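Local coordinates for Glp_546_48378_50642 (Giardia intestinalis, PDB 2QVW), which cleaves double-stranded RNA in the RNA interference pathway, producing siRNAs of 21 to 23 base pairs, at residues Leu381-Gly386 with Lys402-Met407; Asp406-Ile411 with Glu427-Thr432. One frame throughout, in Å; residues are numbered along the deposited sequence.

Helix 404-417 is common to both contacts. Interaction 1 sets its N-terminal end against helix 375-384, and interaction 2 sets its following turns against helix 421-433; the two centres lie about 9 Å apart, and Asp406 and Met407 belong to both. Each contact is largely buried, but interaction 1 runs out to an exposed edge at Gln383, whereas the touching residues of interaction 2 are nearly all interior. Chemistry follows place: no hydrogen bond crosses interaction 1, while interaction 2 adds a hydroxyl pair to aromatic packing. Leu381 and Val382 reach Tyr408, and Leu385 reaches Phe428, so the three helices meet through connected, mainly apolar side chains.

Interaction 1: Leu381-Gly386 with Lys402-Met407; sequences LVQTLG and KTWADM
Val382 turns CG1 anti to its backbone N (chi1 180°) and CG2 anti to its carbonyl carbon, which presents both methyls to the first turn of helix 404-417. Trp404 meets it with CB, the two side chains crossing at about a right angle. The methyls have separate tasks. CG1 of Val382 packs on Trp404 CB at 4.1 Å and, more loosely, on Met407 CB at 4.5 Å, while CG2 rests near backbone, 4.0 Å from Trp404 O and 4.2 Å from Ala405 CA. One valine therefore touches three residues of the turn. Val382 and Ala405 are also where the two segments' CA atoms come nearest, 6.5 Å apart.

Toward the surface, the Trp404 indole lies on the Gln383 side, and the bend of Gln383 at chi2 turns its CD toward that ring. The contact itself is doubtful, because the amide nitrogen is modelled too close to the indole. Just beyond, helix 375-384 ends in a Schellman motif, with Gly386 taking positive phi.

Ala405 directs its CB away from segment 381-386, yet that methyl still packs on Asn375 and Leu378, earlier in helix 375-384. The CB of Asp406 also points away, and its OD1 accepts a weak hydrogen bond from Thr403 N at the start of the helix. With Glu338 and Glu409 it is assigned to the manganese site of the first RNase III domain, and a bound manganese ion lies about 6 Å from the Ala405 side chain. The join between the helices is thus largely apolar, with no hydrogen bond crossing it, and it is made by one side of a turn from which the CB of the metal-site residue Asp406 leaves on the far side.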
loop_
_atom_site.group_PDB
_atom_site.type_symbol
_atom_site.label_atom_id
_atom_site.label_comp_id
_atom_site.label_asym_id
_atom_site.label_seq_id
_atom_site.Cartn_x
_atom_site.Cartn_y
_atom_site.Cartn_z
ATOM N N LEU A 381 2.724 -9.528 -19.121
ATOM C CA LEU A 381 2.227 -10.180 -17.911
ATOM C C LEU A 381 1.077 -9.358 -17.364
ATOM O O LEU A 381 0.155 -9.885 -16.753
ATOM C CB LEU A 381 3.334 -10.266 -16.853
ATOM C CG LEU A 381 4.681 -10.850 -17.283
ATOM C CD1 LEU A 381 5.622 -10.801 -16.105
ATOM C CD2 LEU A 381 4.515 -12.283 -17.792
ATOM N N VAL A 382 1.153 -8.053 -17.594
ATOM C CA VAL A 382 0.128 -7.125 -17.143
ATOM C C VAL A 382 -1.133 -7.295 -17.988
ATOM O O VAL A 382 -2.256 -7.216 -17.474
ATOM C CB VAL A 382 0.622 -5.667 -17.250
ATOM C CG1 VAL A 382 -0.472 -4.714 -16.776
ATOM C CG2 VAL A 382 1.901 -5.492 -16.426
ATOM N N GLN A 383 -0.944 -7.514 -19.288
ATOM C CA GLN A 383 -2.064 -7.733 -20.194
ATOM C C GLN A 383 -2.754 -9.009 -19.743
ATOM O O GLN A 383 -3.969 -9.060 -19.628
ATOM C CB GLN A 383 -1.565 -7.926 -21.620
ATOM C CG GLN A 383 -0.996 -6.690 -22.265
ATOM C CD GLN A 383 -2.069 -5.660 -22.606
ATOM O OE1 GLN A 383 -3.097 -6.000 -23.206
ATOM N NE2 GLN A 383 -1.829 -4.392 -22.241
ATOM N N THR A 384 -1.958 -10.041 -19.487
ATOM C CA THR A 384 -2.488 -11.321 -19.051
ATOM C C THR A 384 -3.150 -11.255 -17.676
ATOM O O THR A 384 -3.970 -12.095 -17.347
ATOM C CB THR A 384 -1.379 -12.408 -19.055
ATOM O OG1 THR A 384 -0.209 -11.908 -18.402
ATOM C CG2 THR A 384 -1.018 -12.790 -20.478
ATOM N N LEU A 385 -2.804 -10.256 -16.876
ATOM C CA LEU A 385 -3.409 -10.121 -15.552
ATOM C C LEU A 385 -4.737 -9.369 -15.625
ATOM O O LEU A 385 -5.367 -9.099 -14.596
ATOM C CB LEU A 385 -2.467 -9.381 -14.597
ATOM C CG LEU A 385 -1.293 -10.167 -14.033
ATOM C CD1 LEU A 385 -0.417 -9.247 -13.217
ATOM C CD2 LEU A 385 -1.812 -11.309 -13.179
ATOM N N GLY A 386 -5.154 -9.028 -16.843
ATOM C CA GLY A 386 -6.397 -8.298 -17.033
ATOM C C GLY A 386 -6.465 -7.010 -16.237
ATOM O O GLY A 386 -7.548 -6.616 -15.797
ATOM N N LYS A 402 3.782 7.132 -19.185
ATOM C CA LYS A 402 3.065 6.124 -18.411
ATOM C C LYS A 402 3.116 4.817 -19.195
ATOM O O LYS A 402 3.001 4.814 -20.421
ATOM C CB LYS A 402 1.609 6.568 -18.191
ATOM C CG LYS A 402 0.933 5.988 -16.937
ATOM C CD LYS A 402 1.419 6.635 -15.630
ATOM C CE LYS A 402 1.881 5.564 -14.642
ATOM N NZ LYS A 402 1.860 6.035 -13.220
ATOM N N THR A 403 3.269 3.711 -18.474
ATOM C CA THR A 403 3.392 2.390 -19.085
ATOM C C THR A 403 2.689 1.294 -18.303
ATOM O O THR A 403 2.618 1.341 -17.087
ATOM C CB THR A 403 4.878 2.012 -19.189
ATOM O OG1 THR A 403 5.502 2.821 -20.194
ATOM C CG2 THR A 403 5.045 0.533 -19.508
ATOM N N TRP A 404 2.182 0.294 -19.006
ATOM C CA TRP A 404 1.520 -0.801 -18.326
ATOM C C TRP A 404 2.557 -1.438 -17.442
ATOM O O TRP A 404 2.382 -1.570 -16.228
ATOM C CB TRP A 404 1.054 -1.877 -19.308
ATOM C CG TRP A 404 -0.077 -1.515 -20.213
ATOM C CD1 TRP A 404 -0.342 -2.067 -21.431
ATOM C CD2 TRP A 404 -1.104 -0.546 -19.982
ATOM N NE1 TRP A 404 -1.469 -1.510 -21.970
ATOM C CE2 TRP A 404 -1.964 -0.581 -21.098
ATOM C CE3 TRP A 404 -1.398 0.327 -18.928
ATOM C CZ2 TRP A 404 -3.086 0.259 -21.204
ATOM C CZ3 TRP A 404 -2.518 1.157 -19.032
ATOM C CH2 TRP A 404 -3.352 1.106 -20.155
ATOM N N ALA A 405 3.661 -1.815 -18.074
ATOM C CA ALA A 405 4.715 -2.513 -17.363
ATOM C C ALA A 405 4.951 -1.978 -15.966
ATOM O O ALA A 405 5.207 -2.749 -15.045
ATOM C CB ALA A 405 5.993 -2.479 -18.155
ATOM N N ASP A 406 4.854 -0.659 -15.814
ATOM C CA ASP A 406 5.065 0.002 -14.531
ATOM C C ASP A 406 4.183 -0.610 -13.465
ATOM O O ASP A 406 4.600 -0.787 -12.316
ATOM C CB ASP A 406 4.728 1.488 -14.629
ATOM C CG ASP A 406 5.432 2.177 -15.766
ATOM O OD1 ASP A 406 5.210 3.400 -15.920
ATOM O OD2 ASP A 406 6.196 1.501 -16.496
ATOM N N MET A 407 2.950 -0.919 -13.852
ATOM C CA MET A 407 1.997 -1.496 -12.923
ATOM C C MET A 407 2.536 -2.773 -12.287
ATOM O O MET A 407 2.335 -3.016 -11.096
ATOM C CB MET A 407 0.666 -1.775 -13.628
ATOM C CG MET A 407 -0.168 -0.523 -13.925
ATOM S SD MET A 407 -1.880 -0.883 -14.433
ATOM C CE MET A 407 -1.886 -0.183 -16.035
#

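Interaction 2: Asp406-Ile411 with Glu427-Thr432; sequences DMYEEI and EFLAKT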
loop_
_atom_site.group_PDB
_atom_site.type_symbol
_atom_site.label_atom_id
_atom_site.label_comp_id
_atom_site.label_asym_id
_atom_site.label_seq_id
_atom_site.Cartn_x
_atom_site.Cartn_y
_atom_site.Cartn_z
ATOM N N ASP A 406 4.854 -0.659 -15.814
ATOM C CA ASP A 406 5.065 0.002 -14.531
ATOM C C ASP A 406 4.183 -0.610 -13.465
ATOM O O ASP A 406 4.600 -0.787 -12.316
ATOM C CB ASP A 406 4.728 1.488 -14.629
ATOM C CG ASP A 406 5.432 2.177 -15.766
ATOM O OD1 ASP A 406 5.210 3.400 -15.920
ATOM O OD2 ASP A 406 6.196 1.501 -16.496
ATOM N N MET A 407 2.950 -0.919 -13.852
ATOM C CA MET A 407 1.997 -1.496 -12.923
ATOM C C MET A 407 2.536 -2.773 -12.287
ATOM O O MET A 407 2.335 -3.016 -11.096
ATOM C CB MET A 407 0.666 -1.775 -13.628
ATOM C CG MET A 407 -0.168 -0.523 -13.925
ATOM S SD MET A 407 -1.880 -0.883 -14.433
ATOM C CE MET A 407 -1.886 -0.183 -16.035
ATOM N N TYR A 408 3.234 -3.586 -13.071
ATOM C CA TYR A 408 3.784 -4.832 -12.552
ATOM C C TYR A 408 4.728 -4.567 -11.390
ATOM O O TYR A 408 4.586 -5.153 -10.330
ATOM C CB TYR A 408 4.536 -5.573 -13.646
ATOM C CG TYR A 408 4.896 -6.989 -13.266
ATOM C CD1 TYR A 408 4.021 -8.041 -13.525
ATOM C CD2 TYR A 408 6.117 -7.279 -12.651
ATOM C CE1 TYR A 408 4.351 -9.351 -13.184
ATOM C CE2 TYR A 408 6.459 -8.577 -12.304
ATOM C CZ TYR A 408 5.573 -9.611 -12.574
ATOM O OH TYR A 408 5.904 -10.904 -12.241
ATOM N N GLU A 409 5.690 -3.674 -11.606
ATOM C CA GLU A 409 6.676 -3.320 -10.592
ATOM C C GLU A 409 6.012 -2.670 -9.383
ATOM O O GLU A 409 6.464 -2.828 -8.250
ATOM C CB GLU A 409 7.702 -2.363 -11.194
ATOM C CG GLU A 409 8.326 -2.854 -12.488
ATOM C CD GLU A 409 9.114 -1.771 -13.207
ATOM O OE1 GLU A 409 8.559 -0.673 -13.433
ATOM O OE2 GLU A 409 10.289 -2.018 -13.557
ATOM N N GLU A 410 4.945 -1.922 -9.632
ATOM C CA GLU A 410 4.207 -1.262 -8.568
ATOM C C GLU A 410 3.602 -2.341 -7.666
ATOM O O GLU A 410 3.776 -2.308 -6.454
ATOM C CB GLU A 410 3.115 -0.396 -9.185
ATOM C CG GLU A 410 2.495 0.652 -8.268
ATOM C CD GLU A 410 1.505 0.081 -7.273
ATOM O OE1 GLU A 410 0.956 -1.015 -7.511
ATOM O OE2 GLU A 410 1.256 0.746 -6.251
ATOM N N ILE A 411 2.897 -3.301 -8.265
ATOM C CA ILE A 411 2.289 -4.394 -7.509
ATOM C C ILE A 411 3.356 -5.085 -6.673
ATOM O O ILE A 411 3.147 -5.369 -5.495
ATOM C CB ILE A 411 1.643 -5.460 -8.441
ATOM C CG1 ILE A 411 0.226 -5.044 -8.825
ATOM C CG2 ILE A 411 1.593 -6.818 -7.736
ATOM C CD1 ILE A 411 0.151 -3.751 -9.566
ATOM N N GLU A 427 5.944 -15.254 -4.545
ATOM C CA GLU A 427 4.819 -16.052 -5.007
ATOM C C GLU A 427 4.241 -15.407 -6.251
ATOM O O GLU A 427 4.115 -16.053 -7.286
ATOM C CB GLU A 427 3.740 -16.127 -3.927
ATOM C CG GLU A 427 2.468 -16.815 -4.385
ATOM C CD GLU A 427 1.409 -16.849 -3.313
ATOM O OE1 GLU A 427 1.632 -17.517 -2.284
ATOM O OE2 GLU A 427 0.355 -16.201 -3.499
ATOM N N PHE A 428 3.876 -14.132 -6.133
ATOM C CA PHE A 428 3.325 -13.362 -7.244
ATOM C C PHE A 428 4.202 -13.609 -8.465
ATOM O O PHE A 428 3.712 -13.897 -9.553
ATOM C CB PHE A 428 3.345 -11.875 -6.891
ATOM C CG PHE A 428 2.852 -10.985 -7.986
ATOM C CD1 PHE A 428 1.507 -10.969 -8.328
ATOM C CD2 PHE A 428 3.733 -10.171 -8.694
ATOM C CE1 PHE A 428 1.048 -10.161 -9.358
ATOM C CE2 PHE A 428 3.276 -9.360 -9.721
ATOM C CZ PHE A 428 1.934 -9.358 -10.051
ATOM N N LEU A 429 5.509 -13.503 -8.255
ATOM C CA LEU A 429 6.493 -13.714 -9.298
ATOM C C LEU A 429 6.425 -15.102 -9.914
ATOM O O LEU A 429 6.277 -15.248 -11.122
ATOM C CB LEU A 429 7.892 -13.478 -8.738
ATOM C CG LEU A 429 8.322 -12.015 -8.594
ATOM C CD1 LEU A 429 9.500 -11.900 -7.642
ATOM C CD2 LEU A 429 8.684 -11.469 -9.955
ATOM N N ALA A 430 6.539 -16.129 -9.091
ATOM C CA ALA A 430 6.498 -17.481 -9.620
ATOM C C ALA A 430 5.294 -17.726 -10.542
ATOM O O ALA A 430 5.448 -18.197 -11.668
ATOM C CB ALA A 430 6.506 -18.485 -8.474
ATOM N N LYS A 431 4.098 -17.390 -10.069
ATOM C CA LYS A 431 2.880 -17.597 -10.855
ATOM C C LYS A 431 2.978 -16.958 -12.229
ATOM O O LYS A 431 2.964 -17.632 -13.247
ATOM C CB LYS A 431 1.651 -16.969 -10.192
ATOM C CG LYS A 431 1.386 -17.233 -8.723
ATOM C CD LYS A 431 0.146 -16.407 -8.361
ATOM C CE LYS A 431 -0.096 -16.264 -6.877
ATOM N NZ LYS A 431 -1.167 -15.265 -6.608
ATOM N N THR A 432 3.063 -15.634 -12.215
ATOM C CA THR A 432 3.111 -14.798 -13.401
ATOM C C THR A 432 4.190 -15.014 -14.464
ATOM O O THR A 432 3.864 -15.112 -15.644
ATOM C CB THR A 432 3.129 -13.321 -12.972
ATOM O OG1 THR A 432 4.157 -13.122 -12.000
ATOM C CG2 THR A 432 1.798 -12.930 -12.343
#
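Tyr408 and Phe428 slide past each other in opposite directions, and the tight part of the contact is built round them. CE2 of Phe428 sits over one face of the tyrosine ring, toward its rim, 3.6 Å from Tyr408 CE1; the planes make 42°, so the pair is neither stacked nor edge-to-face. Across the phenylalanine comes Ile411, whose CG2 makes a CH-pi contact 3.7 Å from the ring centroid of Phe428. Thr432 CG2 lies over the opposite face.

A chi1 of -169° sets CG of Tyr408 anti to the backbone N; the ring beyond it ends in a hydroxyl that meets Thr432. There OH donates to Thr432 OG1 at 2.8 Å, the acceptor lying in the plane of the tyrosine ring, while Leu429 CD2 touches the same hydroxyl at 3.6 Å. Thr432 OG1 passes its own proton back to Phe428 O (2.6 Å). That carbonyl also takes the Thr432 backbone N-H from the other face of its plane, so a short chain of hydrogen bonds runs from the tyrosine hydroxyl to the Phe428 carbonyl.

These are neighbouring helices of the all-helical RNase III fold, and the axes of 406-411 and 427-432 run roughly antiparallel, at 142°. The first carries Asp406 and Glu409, assigned to the manganese site with Glu338, and the CB of Glu409 points away from segment 427-432.

In contrast to the buried rings, Glu427 and Lys431 take no part in the contact with segment 406-411; this partly exposed flank carries a salt bridge one turn long, Lys431 NZ to Glu427 OE2 at 3.6 Å, and packs beside Phe513 of helix 500-516.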